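Local coordinates for factor essential for expression of methicillin resistance (PDB 1LRZ), which adds glycines 2 and 3 of the pentaglycine interpeptide bridge of staphylococcal peptidoglycan, taking them from glycyl-tRNA(Gly), at residues N227-Y232 against A315-I320. Numbering follows the deposited sequence.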
loop_
_atom_site.group_PDB
_atom_site.type_symbol
_atom_site.label_atom_id
_atom_site.label_comp_id
_atom_site.label_asym_id
_atom_site.label_seq_id
_atom_site.Cartn_x
_atom_site.Cartn_y
_atom_site.Cartn_z
ATOM N N ASN A 227 12.229 7.860 -9.216
ATOM C CA ASN A 227 11.578 9.168 -9.214
ATOM C C ASN A 227 10.625 9.367 -8.041
ATOM O O ASN A 227 10.505 10.478 -7.529
ATOM C CB ASN A 227 10.841 9.426 -10.536
ATOM C CG ASN A 227 11.799 9.695 -11.693
ATOM O OD1 ASN A 227 12.924 10.162 -11.483
ATOM N ND2 ASN A 227 11.352 9.420 -12.917
ATOM N N ARG A 228 9.956 8.299 -7.612
ATOM C CA ARG A 228 9.031 8.401 -6.485
ATOM C C ARG A 228 9.843 8.729 -5.228
ATOM O O ARG A 228 9.469 9.595 -4.441
ATOM C CB ARG A 228 8.263 7.086 -6.296
ATOM C CG ARG A 228 7.450 6.647 -7.509
ATOM C CD ARG A 228 6.405 7.669 -7.835
ATOM N NE ARG A 228 5.568 7.311 -8.980
ATOM C CZ ARG A 228 5.993 7.221 -10.237
ATOM N NH1 ARG A 228 7.265 7.444 -10.553
ATOM N NH2 ARG A 228 5.121 6.960 -11.196
ATOM N N LEU A 229 10.958 8.035 -5.040
ATOM C CA LEU A 229 11.811 8.307 -3.888
ATOM C C LEU A 229 12.233 9.767 -3.887
ATOM O O LEU A 229 12.118 10.459 -2.879
ATOM C CB LEU A 229 13.074 7.446 -3.927
ATOM C CG LEU A 229 12.987 6.005 -3.433
ATOM C CD1 LEU A 229 14.406 5.396 -3.417
ATOM C CD2 LEU A 229 12.405 5.982 -2.024
ATOM N N LYS A 230 12.715 10.227 -5.037
ATOM C CA LYS A 230 13.189 11.598 -5.182
ATOM C C LYS A 230 12.141 12.691 -4.957
ATOM O O LYS A 230 12.391 13.637 -4.213
ATOM C CB LYS A 230 13.812 11.773 -6.565
ATOM C CG LYS A 230 14.421 13.132 -6.820
ATOM C CD LYS A 230 14.937 13.208 -8.247
ATOM C CE LYS A 230 15.635 14.528 -8.535
ATOM N NZ LYS A 230 15.999 14.629 -9.985
ATOM N N TYR A 231 10.974 12.566 -5.585
ATOM C CA TYR A 231 9.953 13.600 -5.452
ATOM C C TYR A 231 8.934 13.458 -4.326
ATOM O O TYR A 231 8.385 14.459 -3.872
ATOM C CB TYR A 231 9.236 13.796 -6.790
ATOM C CG TYR A 231 10.183 14.222 -7.899
ATOM C CD1 TYR A 231 10.758 13.277 -8.748
ATOM C CD2 TYR A 231 10.564 15.560 -8.047
ATOM C CE1 TYR A 231 11.694 13.643 -9.715
ATOM C CE2 TYR A 231 11.510 15.942 -9.015
ATOM C CZ TYR A 231 12.070 14.970 -9.839
ATOM O OH TYR A 231 13.034 15.305 -10.764
ATOM N N TYR A 232 8.675 12.238 -3.867
ATOM C CA TYR A 232 7.718 12.046 -2.782
ATOM C C TYR A 232 8.404 12.294 -1.442
ATOM O O TYR A 232 7.750 12.598 -0.449
ATOM C CB TYR A 232 7.143 10.627 -2.817
ATOM C CG TYR A 232 6.102 10.374 -3.898
ATOM C CD1 TYR A 232 5.877 11.294 -4.928
ATOM C CD2 TYR A 232 5.355 9.194 -3.898
ATOM C CE1 TYR A 232 4.927 11.041 -5.932
ATOM C CE2 TYR A 232 4.413 8.933 -4.889
ATOM C CZ TYR A 232 4.204 9.858 -5.901
ATOM O OH TYR A 232 3.275 9.580 -6.873
ATOM N N ALA A 315 10.795 -7.078 0.972
ATOM C CA ALA A 315 10.810 -5.622 0.895
ATOM C C ALA A 315 9.492 -5.107 0.342
ATOM O O ALA A 315 8.754 -5.841 -0.330
ATOM C CB ALA A 315 11.968 -5.142 0.012
ATOM N N GLY A 316 9.204 -3.844 0.638
ATOM C CA GLY A 316 7.982 -3.228 0.165
ATOM C C GLY A 316 8.216 -1.768 -0.154
ATOM O O GLY A 316 9.138 -1.136 0.380
ATOM N N PHE A 317 7.378 -1.236 -1.034
ATOM C CA PHE A 317 7.449 0.166 -1.444
ATOM C C PHE A 317 6.139 0.777 -0.934
ATOM O O PHE A 317 5.055 0.399 -1.390
ATOM C CB PHE A 317 7.514 0.254 -2.964
ATOM C CG PHE A 317 8.103 1.529 -3.470
ATOM C CD1 PHE A 317 9.484 1.708 -3.498
ATOM C CD2 PHE A 317 7.285 2.545 -3.944
ATOM C CE1 PHE A 317 10.041 2.881 -3.995
ATOM C CE2 PHE A 317 7.838 3.726 -4.442
ATOM C CZ PHE A 317 9.221 3.886 -4.466
ATOM N N PHE A 318 6.237 1.715 0.004
ATOM C CA PHE A 318 5.054 2.310 0.613
ATOM C C PHE A 318 4.882 3.811 0.444
ATOM O O PHE A 318 5.840 4.573 0.570
ATOM C CB PHE A 318 5.044 2.040 2.120
ATOM C CG PHE A 318 4.773 0.610 2.500
ATOM C CD1 PHE A 318 5.758 -0.362 2.371
ATOM C CD2 PHE A 318 3.523 0.245 3.015
ATOM C CE1 PHE A 318 5.513 -1.686 2.745
ATOM C CE2 PHE A 318 3.261 -1.067 3.390
ATOM C CZ PHE A 318 4.263 -2.043 3.255
ATOM N N PHE A 319 3.644 4.231 0.182
ATOM C CA PHE A 319 3.323 5.655 0.088
ATOM C C PHE A 319 2.648 6.037 1.406
ATOM O O PHE A 319 1.784 5.305 1.920
ATOM C CB PHE A 319 2.408 5.918 -1.107
ATOM C CG PHE A 319 3.068 5.637 -2.427
ATOM C CD1 PHE A 319 2.398 4.934 -3.424
ATOM C CD2 PHE A 319 4.386 6.032 -2.655
ATOM C CE1 PHE A 319 3.034 4.626 -4.629
ATOM C CE2 PHE A 319 5.029 5.729 -3.864
ATOM C CZ PHE A 319 4.352 5.024 -4.848
ATOM N N ILE A 320 3.051 7.173 1.965
ATOM C CA ILE A 320 2.524 7.605 3.247
ATOM C C ILE A 320 1.940 9.005 3.190
ATOM O O ILE A 320 2.635 9.974 2.902
ATOM C CB ILE A 320 3.637 7.573 4.342
ATOM C CG1 ILE A 320 4.213 6.155 4.470
ATOM C CG2 ILE A 320 3.085 8.045 5.679
ATOM C CD1 ILE A 320 5.243 5.827 3.426
#
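R228, L229 and Y232, on the last turns of helix 222-232, meet F317 and F319 of strand 310-320, the axes of segments 227-232 and 315-320 coming within 10.8 Å of each other with their N-to-C directions 29° apart. No hydrogen bond spans the gap, and the contact is made by side chains alone. The Y232 and F319 rings form an offset edge-to-face pair, with centroids 5.2 Å apart and planes at 67°. Y232 turns the CD2-CE2 side of its ring to one face of F319, over the CD2-CE2 side of that ring, and Y232 CE2 comes to 3.4 Å from F319 CE2. The CB of F319 already points toward the helix. One turn back, R228 contributes aliphatic carbon: its CB sits in the plane of the F317 ring at the CE2-CZ edge, 3.8 Å from CZ of F317, and lies 4.3 Å from CE2 of F319, again at the ring edge. Beyond CB the R228 chain bends, and its CD rests 3.6 Å above the plane of the Y232 ring, toward the rim, on the same helix; R228 also makes a cation-pi contact with F224. The CB of F317 does not point at the helix, but with CG anti to the backbone N (chi1 -158°) the end of its side chain comes nearer. L229 CG meets this ring obliquely, 4.3 Å from F317 CE1. The aromatic cluster continues through F23 and Y328 beside F319, and through F204 and Y225 around F317. Helix 222-232 thus packs on phenylalanines two residues apart on one side of a strand that lies between strands 236-244 and 325-332, in a mixed sheet consistent with the acetyltransferase-like (GNAT-like) fold of FemABX proteins.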